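Local coordinates for protein lipolytic enzyme (Clostridium thermocellum, PDB 2VPT) that serves as the catalytic domain of a cellulosomal family 3 carbohydrate esterase, an acetylxylan esterase that hydrolyses acetyl esters on xylan, at residues Thr5-Pro10 with Asn83-Phe88; Val87-Gly92 with Thr105-Leu110; Val121-Ala126 with Lys154-Val159. All blocks are in the same frame, centred on the assembly; numbering follows the deposited sequence. Where two conformers were deposited one is given.

Contact 1 (Thr5-Pro10 with Asn83-Phe88); sequences TIKIMP and NPDVVF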
loop_
_atom_site.group_PDB
_atom_site.type_symbol
_atom_site.label_atom_id
_atom_site.label_comp_id
_atom_site.label_asym_id
_atom_site.label_seq_id
_atom_site.Cartn_x
_atom_site.Cartn_y
_atom_site.Cartn_z
ATOM N N THR A 5 -5.285 -3.475 -26.175
ATOM C CA THR A 5 -5.004 -3.211 -24.755
ATOM C C THR A 5 -3.572 -3.627 -24.458
ATOM O O THR A 5 -3.165 -4.736 -24.800
ATOM C CB THR A 5 -5.962 -3.955 -23.803
ATOM O OG1 THR A 5 -7.297 -3.453 -23.970
ATOM C CG2 THR A 5 -5.554 -3.756 -22.343
ATOM N N ILE A 6 -2.829 -2.709 -23.838
ATOM C CA ILE A 6 -1.433 -2.920 -23.443
ATOM C C ILE A 6 -1.377 -3.240 -21.945
ATOM O O ILE A 6 -1.821 -2.430 -21.135
ATOM C CB ILE A 6 -0.578 -1.646 -23.693
ATOM C CG1 ILE A 6 -0.797 -1.088 -25.107
ATOM C CG2 ILE A 6 0.913 -1.934 -23.454
ATOM C CD1 ILE A 6 -0.031 0.167 -25.378
ATOM N N LYS A 7 -0.848 -4.407 -21.594
ATOM C CA LYS A 7 -0.630 -4.780 -20.190
ATOM C C LYS A 7 0.736 -4.270 -19.757
ATOM O O LYS A 7 1.763 -4.624 -20.352
ATOM C CB LYS A 7 -0.693 -6.291 -19.995
ATOM C CG LYS A 7 -2.094 -6.876 -20.164
ATOM C CD LYS A 7 -2.114 -8.377 -19.939
ATOM C CE LYS A 7 -3.537 -8.918 -19.910
ATOM N NZ LYS A 7 -3.599 -10.371 -19.557
ATOM N N ILE A 8 0.742 -3.421 -18.738
ATOM C CA ILE A 8 1.944 -2.804 -18.219
ATOM C C ILE A 8 2.102 -3.201 -16.761
ATOM O O ILE A 8 1.177 -3.026 -15.977
ATOM C CB ILE A 8 1.896 -1.266 -18.301
ATOM C CG1 ILE A 8 1.674 -0.796 -19.749
ATOM C CG2 ILE A 8 3.191 -0.698 -17.716
ATOM C CD1 ILE A 8 1.520 0.717 -19.926
HETATM N N MSE A 9 3.260 -3.752 -16.401
HETATM C CA MSE A 9 3.539 -4.122 -15.022
HETATM C C MSE A 9 4.504 -3.124 -14.397
HETATM O O MSE A 9 5.696 -3.118 -14.727
HETATM C CB MSE A 9 4.142 -5.512 -14.944
HETATM C CG MSE A 9 4.292 -5.989 -13.501
HETATM SE SE MSE A 9 5.130 -7.704 -13.359
HETATM C CE MSE A 9 4.128 -8.284 -13.574
ATOM N N PRO A 10 4.006 -2.281 -13.480
ATOM C CA PRO A 10 4.918 -1.415 -12.723
ATOM C C PRO A 10 5.631 -2.210 -11.637
ATOM O O PRO A 10 4.980 -2.743 -10.750
ATOM C CB PRO A 10 3.980 -0.359 -12.107
ATOM C CG PRO A 10 2.666 -0.553 -12.784
ATOM C CD PRO A 10 2.599 -2.002 -13.130
ATOM N N ASN A 83 1.966 -11.887 -17.387
ATOM C CA ASN A 83 2.306 -11.817 -18.811
ATOM C C ASN A 83 2.180 -10.409 -19.404
ATOM O O ASN A 83 1.486 -10.188 -20.387
ATOM C CB ASN A 83 1.483 -12.838 -19.616
ATOM C CG ASN A 83 2.033 -13.065 -21.005
ATOM O OD1 ASN A 83 3.240 -12.993 -21.235
ATOM N ND2 ASN A 83 1.138 -13.341 -21.945
ATOM N N PRO A 84 2.889 -9.443 -18.822
ATOM C CA PRO A 84 2.775 -8.085 -19.316
ATOM C C PRO A 84 3.419 -7.896 -20.688
ATOM O O PRO A 84 4.369 -8.595 -21.029
ATOM C CB PRO A 84 3.565 -7.285 -18.284
ATOM C CG PRO A 84 4.557 -8.253 -17.762
ATOM C CD PRO A 84 3.856 -9.549 -17.719
ATOM N N ASP A 85 2.916 -6.928 -21.433
ATOM C CA ASP A 85 3.545 -6.495 -22.686
ATOM C C ASP A 85 4.735 -5.573 -22.417
ATOM O O ASP A 85 5.713 -5.558 -23.163
ATOM C CB ASP A 85 2.515 -5.782 -23.559
ATOM C CG ASP A 85 1.332 -6.656 -23.877
ATOM O OD1 ASP A 85 1.557 -7.742 -24.445
ATOM O OD2 ASP A 85 0.193 -6.276 -23.548
ATOM N N VAL A 86 4.653 -4.817 -21.324
ATOM C CA VAL A 86 5.607 -3.781 -20.981
ATOM C C VAL A 86 5.845 -3.859 -19.475
ATOM O O VAL A 86 4.909 -4.111 -18.700
ATOM C CB VAL A 86 5.036 -2.378 -21.317
ATOM C CG1 VAL A 86 5.988 -1.263 -20.925
ATOM C CG2 VAL A 86 4.701 -2.260 -22.811
ATOM N N VAL A 87 7.095 -3.649 -19.070
ATOM C CA VAL A 87 7.469 -3.534 -17.673
ATOM C C VAL A 87 8.055 -2.149 -17.449
ATOM O O VAL A 87 8.910 -1.708 -18.217
ATOM C CB VAL A 87 8.496 -4.625 -17.271
ATOM C CG1 VAL A 87 9.057 -4.373 -15.869
ATOM C CG2 VAL A 87 7.853 -5.982 -17.379
ATOM N N PHE A 88 7.593 -1.476 -16.395
ATOM C CA PHE A 88 8.140 -0.217 -15.938
ATOM C C PHE A 88 8.949 -0.534 -14.689
ATOM O O PHE A 88 8.374 -0.730 -13.613
ATOM C CB PHE A 88 7.039 0.782 -15.553
ATOM C CG PHE A 88 6.255 1.383 -16.694
ATOM C CD1 PHE A 88 6.653 1.312 -18.016
ATOM C CD2 PHE A 88 5.095 2.085 -16.392
ATOM C CE1 PHE A 88 5.892 1.933 -19.017
ATOM C CE2 PHE A 88 4.338 2.697 -17.391
ATOM C CZ PHE A 88 4.751 2.622 -18.690
#
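The Phe88 ring receives Ile8 CG2 on one of its faces, a CH-pi contact with the methyl 3.5 Å from the ring centroid and only 10° off the normal. Ile8 CD1 lies near Phe88 CZ at 3.9 Å, while the Phe88 ring also stacks on Trp191. The second flat group is the Asp85 carboxylate: its OD2 is met on the anti side, slightly out of plane, by Lys7 N at 2.9 Å in an almost straight bond (171° at the hydrogen). Asp85 holds CG beside its own backbone N (chi1 -58°), and its carboxylate supplies strand 5-10 with a side-chain acceptor just ahead of the regular pairing. Lys7 O is gripped twice, by Asp85 N at 2.8 Å and by Val86 N at 3.1 Å. Parallel ladder bonds follow, from Met9 N to Val86 O and from Phe88 N to Met9 O. Ile8 and Val86 lie side by side, and on the opposite face CB of Met9, a selenomethionine, rests 3.8 Å from Pro84 CB. Ile6, Val86 and Phe88 face helix 181-203, whereas Met9, Pro84 and Val87 face helix 68-82. Strand 41-44 continues the sheet beyond strand 5-12, and strand 122-126 beyond strand 86-90, which puts this pair in the middle of the sheet.

Contact 2 (Val87-Gly92 with Thr105-Leu110); sequences VFLWIG and TGLSNL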
loop_
_atom_site.group_PDB
_atom_site.type_symbol
_atom_site.label_atom_id
_atom_site.label_comp_id
_atom_site.label_asym_id
_atom_site.label_seq_id
_atom_site.Cartn_x
_atom_site.Cartn_y
_atom_site.Cartn_z
ATOM N N VAL A 87 7.095 -3.649 -19.070
ATOM C CA VAL A 87 7.469 -3.534 -17.673
ATOM C C VAL A 87 8.055 -2.149 -17.449
ATOM O O VAL A 87 8.910 -1.708 -18.217
ATOM C CB VAL A 87 8.496 -4.625 -17.271
ATOM C CG1 VAL A 87 9.057 -4.373 -15.869
ATOM C CG2 VAL A 87 7.853 -5.982 -17.379
ATOM N N PHE A 88 7.593 -1.476 -16.395
ATOM C CA PHE A 88 8.140 -0.217 -15.938
ATOM C C PHE A 88 8.949 -0.534 -14.689
ATOM O O PHE A 88 8.374 -0.730 -13.613
ATOM C CB PHE A 88 7.039 0.782 -15.553
ATOM C CG PHE A 88 6.255 1.383 -16.694
ATOM C CD1 PHE A 88 6.653 1.312 -18.016
ATOM C CD2 PHE A 88 5.095 2.085 -16.392
ATOM C CE1 PHE A 88 5.892 1.933 -19.017
ATOM C CE2 PHE A 88 4.338 2.697 -17.391
ATOM C CZ PHE A 88 4.751 2.622 -18.690
ATOM N N LEU A 89 10.271 -0.592 -14.816
ATOM C CA LEU A 89 11.137 -0.996 -13.706
ATOM C C LEU A 89 11.787 0.230 -13.066
ATOM O O LEU A 89 12.424 1.035 -13.735
ATOM C CB LEU A 89 12.201 -1.973 -14.225
ATOM C CG LEU A 89 13.175 -2.516 -13.181
ATOM C CD1 LEU A 89 12.445 -3.366 -12.152
ATOM C CD2 LEU A 89 14.283 -3.310 -13.834
ATOM N N TRP A 90 11.642 0.355 -11.759
ATOM C CA TRP A 90 12.187 1.479 -11.018
ATOM C C TRP A 90 12.685 0.928 -9.694
ATOM O O TRP A 90 11.908 0.732 -8.749
ATOM C CB TRP A 90 11.114 2.569 -10.843
ATOM C CG TRP A 90 11.611 3.829 -10.221
ATOM C CD1 TRP A 90 12.909 4.175 -9.979
ATOM C CD2 TRP A 90 10.819 4.926 -9.757
ATOM N NE1 TRP A 90 12.969 5.401 -9.378
ATOM C CE2 TRP A 90 11.697 5.898 -9.252
ATOM C CE3 TRP A 90 9.449 5.186 -9.730
ATOM C CZ2 TRP A 90 11.248 7.094 -8.721
ATOM C CZ3 TRP A 90 9.015 6.387 -9.208
ATOM C CH2 TRP A 90 9.904 7.319 -8.714
ATOM N N ILE A 91 13.995 0.662 -9.623
ATOM C CA ILE A 91 14.530 -0.127 -8.515
ATOM C C ILE A 91 16.004 0.166 -8.273
ATOM O O ILE A 91 16.720 0.623 -9.170
ATOM C CB ILE A 91 14.305 -1.625 -8.821
ATOM C CG1 ILE A 91 14.344 -2.508 -7.568
ATOM C CG2 ILE A 91 15.252 -2.117 -9.894
ATOM C CD1 ILE A 91 13.198 -2.286 -6.594
ATOM N N GLY A 92 16.438 -0.062 -7.033
ATOM C CA GLY A 92 17.858 -0.009 -6.657
ATOM C C GLY A 92 18.201 1.032 -5.629
ATOM O O GLY A 92 19.294 1.009 -5.065
ATOM N N THR A 105 25.725 -4.048 -10.973
ATOM C CA THR A 105 25.710 -5.406 -11.484
ATOM C C THR A 105 24.351 -6.093 -11.292
ATOM O O THR A 105 23.868 -6.810 -12.179
ATOM C CB THR A 105 26.838 -6.270 -10.847
ATOM O OG1 THR A 105 28.109 -5.738 -11.233
ATOM C CG2 THR A 105 26.734 -7.694 -11.310
ATOM N N GLY A 106 23.731 -5.863 -10.141
ATOM C CA GLY A 106 22.414 -6.415 -9.870
ATOM C C GLY A 106 21.364 -5.913 -10.851
ATOM O O GLY A 106 20.562 -6.700 -11.344
ATOM N N LEU A 107 21.401 -4.618 -11.154
ATOM C CA LEU A 107 20.450 -4.041 -12.119
ATOM C C LEU A 107 20.655 -4.651 -13.509
ATOM O O LEU A 107 19.703 -5.049 -14.173
ATOM C CB LEU A 107 20.574 -2.525 -12.159
ATOM C CG LEU A 107 19.591 -1.831 -13.109
ATOM C CD1 LEU A 107 18.136 -2.075 -12.658
ATOM C CD2 LEU A 107 19.926 -0.348 -13.203
ATOM N N SER A 108 21.916 -4.733 -13.936
ATOM C CA SER A 108 22.249 -5.294 -15.237
ATOM C C SER A 108 21.742 -6.721 -15.339
ATOM O O SER A 108 21.138 -7.114 -16.332
ATOM C CB SER A 108 23.773 -5.271 -15.436
ATOM O OG SER A 108 24.121 -5.742 -16.734
ATOM N N ASN A 109 21.997 -7.508 -14.296
ATOM C CA ASN A 109 21.564 -8.896 -14.276
ATOM C C ASN A 109 20.042 -9.042 -14.243
ATOM O O ASN A 109 19.493 -9.958 -14.841
ATOM C CB ASN A 109 22.192 -9.654 -13.092
ATOM C CG ASN A 109 23.681 -9.831 -13.239
ATOM O OD1 ASN A 109 24.236 -9.680 -14.336
ATOM N ND2 ASN A 109 24.343 -10.125 -12.130
ATOM N N LEU A 110 19.373 -8.151 -13.512
ATOM C CA LEU A 110 17.913 -8.170 -13.464
ATOM C C LEU A 110 17.294 -7.869 -14.830
ATOM O O LEU A 110 16.334 -8.515 -15.212
ATOM C CB LEU A 110 17.419 -7.191 -12.392
ATOM C CG LEU A 110 15.895 -7.008 -12.301
ATOM C CD1 LEU A 110 15.192 -8.341 -12.064
ATOM C CD2 LEU A 110 15.585 -6.040 -11.175
#
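Leu89 of strand 86-90 and Ile91 just beyond it meet Leu107 and Leu110 of helix 104-117 in a small, wholly apolar contact between a central strand and a helix packed against one face of the sheet. Only 150 Å² is buried, and no hydrogen bond passes between the two segments. The backbones stay well apart, with Leu89 CA 9.9 Å from Leu110 CA, and the side chains bridge that gap through four methyl groups. Leu89 and Leu110 reach toward each other tip to tip, CD2 of Leu89 lying 4.0 Å from CD2 of Leu110. Each has CG anti to its own backbone N (chi1 -179° for Leu89 and 175° for Leu110). Ile91 contributes its short branch: CG2 sits 4.0 Å from Leu107 CD1 and 4.1 Å from Leu110 CD2. The Ile91 side chain runs past that of Leu107 in the opposite direction and crosses that of Leu110 at about a right angle. Leu107 CD1 also approaches Leu89 CD2 at 4.2 Å, so Leu89 and Ile91 each touch both leucines, which are spaced three apart on the helix. The helix belongs to the beta-alpha-beta crossover that leads from strand 86-90 to the parallel strand 122-126 in the alpha/beta fold of SGNH hydrolases. Gly92, the N-cap of the next helix, 93-99, starts a Gly-x-Asn-Asp sequence characteristic of this family, whose asparagine in relatives contributes to the oxyanion hole. Just before it, Ile91 O is hydrogen-bonded to Tyr138 OH. Helix 68-82 adjoins the contact, Ile68 touching both Ile91 and Leu107, while Val11 and Leu123 of the flanking strands touch Leu89.

Contact 3 (Val121-Ala126 with Lys154-Val159); sequences VTLFVA and KKVYFV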
loop_
_atom_site.group_PDB
_atom_site.type_symbol
_atom_site.label_atom_id
_atom_site.label_comp_id
_atom_site.label_asym_id
_atom_site.label_seq_id
_atom_site.Cartn_x
_atom_site.Cartn_y
_atom_site.Cartn_z
ATOM N N VAL A 121 9.139 -8.928 -24.321
ATOM C CA VAL A 121 8.685 -7.809 -23.511
ATOM C C VAL A 121 9.413 -6.525 -23.906
ATOM O O VAL A 121 10.519 -6.548 -24.446
ATOM C CB VAL A 121 8.863 -8.112 -22.003
ATOM C CG1 VAL A 121 10.302 -7.854 -21.535
ATOM C CG2 VAL A 121 7.879 -7.289 -21.177
ATOM N N THR A 122 8.766 -5.395 -23.660
ATOM C CA THR A 122 9.389 -4.092 -23.757
ATOM C C THR A 122 9.635 -3.602 -22.337
ATOM O O THR A 122 8.728 -3.627 -21.499
ATOM C CB THR A 122 8.511 -3.117 -24.542
ATOM O OG1 THR A 122 8.428 -3.575 -25.901
ATOM C CG2 THR A 122 9.059 -1.693 -24.519
ATOM N N LEU A 123 10.858 -3.160 -22.075
ATOM C CA LEU A 123 11.288 -2.789 -20.725
ATOM C C LEU A 123 11.738 -1.340 -20.661
ATOM O O LEU A 123 12.532 -0.881 -21.476
ATOM C CB LEU A 123 12.431 -3.713 -20.274
ATOM C CG LEU A 123 13.034 -3.471 -18.884
ATOM C CD1 LEU A 123 12.036 -3.699 -17.743
ATOM C CD2 LEU A 123 14.267 -4.366 -18.662
ATOM N N PHE A 124 11.200 -0.615 -19.692
ATOM C CA PHE A 124 11.632 0.729 -19.345
ATOM C C PHE A 124 12.291 0.684 -17.985
ATOM O O PHE A 124 11.770 0.061 -17.064
ATOM C CB PHE A 124 10.437 1.684 -19.319
ATOM C CG PHE A 124 9.840 1.929 -20.669
ATOM C CD1 PHE A 124 10.358 2.906 -21.479
ATOM C CD2 PHE A 124 8.800 1.156 -21.153
ATOM C CE1 PHE A 124 9.838 3.146 -22.731
ATOM C CE2 PHE A 124 8.276 1.390 -22.422
ATOM C CZ PHE A 124 8.801 2.391 -23.201
ATOM N N VAL A 125 13.444 1.337 -17.878
ATOM C CA VAL A 125 14.226 1.389 -16.645
ATOM C C VAL A 125 14.409 2.843 -16.253
ATOM O O VAL A 125 14.951 3.627 -17.040
ATOM C CB VAL A 125 15.591 0.709 -16.821
ATOM C CG1 VAL A 125 16.407 0.825 -15.525
ATOM C CG2 VAL A 125 15.394 -0.768 -17.217
ATOM N N ALA A 126 13.979 3.193 -15.041
ATOM C CA ALA A 126 14.050 4.557 -14.526
ATOM C C ALA A 126 15.190 4.789 -13.537
ATOM O O ALA A 126 15.560 3.890 -12.779
ATOM C CB ALA A 126 12.738 4.923 -13.851
ATOM N N LYS A 154 18.408 -5.215 -27.501
ATOM C CA LYS A 154 17.316 -5.388 -26.529
ATOM C C LYS A 154 16.373 -4.199 -26.522
ATOM O O LYS A 154 16.796 -3.045 -26.611
ATOM C CB LYS A 154 17.870 -5.604 -25.117
ATOM C CG LYS A 154 18.534 -6.963 -24.902
ATOM C CD LYS A 154 17.515 -8.099 -24.971
ATOM C CE LYS A 154 17.992 -9.377 -24.287
ATOM N NZ LYS A 154 18.976 -10.146 -25.102
ATOM N N LYS A 155 15.084 -4.501 -26.395
ATOM C CA LYS A 155 14.051 -3.482 -26.308
ATOM C C LYS A 155 13.964 -2.937 -24.870
ATOM O O LYS A 155 12.981 -3.169 -24.160
ATOM C CB LYS A 155 12.709 -4.052 -26.797
ATOM C CG LYS A 155 12.725 -4.408 -28.292
ATOM C CD LYS A 155 11.444 -5.075 -28.750
ATOM C CE LYS A 155 11.418 -5.209 -30.261
ATOM N NZ LYS A 155 10.233 -5.967 -30.732
ATOM N N VAL A 156 15.010 -2.218 -24.465
ATOM C CA VAL A 156 15.100 -1.577 -23.147
ATOM C C VAL A 156 15.401 -0.092 -23.330
ATOM O O VAL A 156 16.241 0.292 -24.164
ATOM C CB VAL A 156 16.139 -2.276 -22.229
ATOM C CG1 VAL A 156 17.550 -2.236 -22.845
ATOM C CG2 VAL A 156 16.132 -1.676 -20.824
ATOM N N TYR A 157 14.714 0.748 -22.562
ATOM C CA TYR A 157 14.724 2.187 -22.748
ATOM C C TYR A 157 14.842 2.866 -21.401
ATOM O O TYR A 157 14.233 2.421 -20.430
ATOM C CB TYR A 157 13.421 2.627 -23.449
ATOM C CG TYR A 157 13.204 1.882 -24.742
ATOM C CD1 TYR A 157 13.819 2.311 -25.917
ATOM C CD2 TYR A 157 12.437 0.725 -24.789
ATOM C CE1 TYR A 157 13.647 1.617 -27.105
ATOM C CE2 TYR A 157 12.259 0.017 -25.977
ATOM C CZ TYR A 157 12.877 0.468 -27.128
ATOM O OH TYR A 157 12.713 -0.224 -28.317
ATOM N N PHE A 158 15.620 3.935 -21.346
ATOM C CA PHE A 158 15.880 4.687 -20.133
ATOM C C PHE A 158 14.830 5.768 -19.939
ATOM O O PHE A 158 14.477 6.496 -20.861
ATOM C CB PHE A 158 17.286 5.316 -20.217
ATOM C CG PHE A 158 17.665 6.171 -19.041
ATOM C CD1 PHE A 158 17.615 5.686 -17.741
ATOM C CD2 PHE A 158 18.111 7.459 -19.237
ATOM C CE1 PHE A 158 17.982 6.492 -16.682
ATOM C CE2 PHE A 158 18.484 8.257 -18.185
ATOM C CZ PHE A 158 18.415 7.774 -16.900
ATOM N N VAL A 159 14.333 5.881 -18.717
ATOM C CA VAL A 159 13.395 6.919 -18.327
ATOM C C VAL A 159 14.091 7.805 -17.306
ATOM O O VAL A 159 14.351 7.395 -16.167
ATOM C CB VAL A 159 12.102 6.319 -17.755
ATOM C CG1 VAL A 159 11.157 7.434 -17.289
ATOM C CG2 VAL A 159 11.444 5.394 -18.796
#
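Leu123 to Ala126 pair in parallel with Val156 to Val159 at the edge of the central sheet of the SGNH hydrolase domain, strand 156-159 being the last in line. The ladder starts with Leu123 N bonded to Lys155 O at 3.0 Å, where Lys155 is the centre of an inverse gamma turn leading into the strand. Tyr157 N then bonds Leu123 O, Val125 N bonds Tyr157 O, and Val159 N bonds Val125 O. On one face the Phe124 and Tyr157 rings meet obliquely, centroids 5.5 Å apart and planes at 37°, with Tyr157 CD2 over a face of the Phe124 ring. Phe124 CD1 also packs on Tyr157 CB at 3.7 Å and on Val159 CG2 at 3.8 Å. Thr122 CG2 comes to the edge of the Tyr157 ring, 3.9 Å from CE2. Helix 181-203 covers this side, Ile198 touching both aromatic residues. The two strands are joined by a beta-alpha-beta crossover whose helix 142-151 packs on the other face, against Val125, Val156 and Phe158. There Val156 has CG1 between its backbone N and carbonyl carbon (chi1 60°), which leaves CG2 anti to the N. CG2 of Val156 touches Leu123 CD2 at 3.9 Å and Val125 CG2 at 3.8 Å. Leu123 lies beside Val156, pointing the same way, while Val125 crosses it at a slant. Further along the same face, Phe158 turns its ring back toward the partner strand and brings CD1 to within 3.4 Å of Val125 O.

Contacts 1 and 2 share strand 86-90, with Val87 and Phe88 in both; contact 1 pairs it with strand 5-12, contact 2 sets helix 104-117 against it, and contact 3 begins with its other neighbour, strand 122-126. Contacts 1 and 3, centred about 12 Å apart, are joined by probable hydrogen bonds such as Val87 N to Thr122 O at 2.9 Å. Contacts 2 and 3, with centres about 10 Å apart, are linked by a probable hydrogen bond from Leu89 N to Phe124 O at 2.8 Å. The calcium ion, bound by Asp43, Phe44, Asp57 and Asp59, is about 7 Å from the Lys7 side chain of contact 1. Ser14, just after strand 5-12, probably forms a catalytic triad with Asp175 and His178.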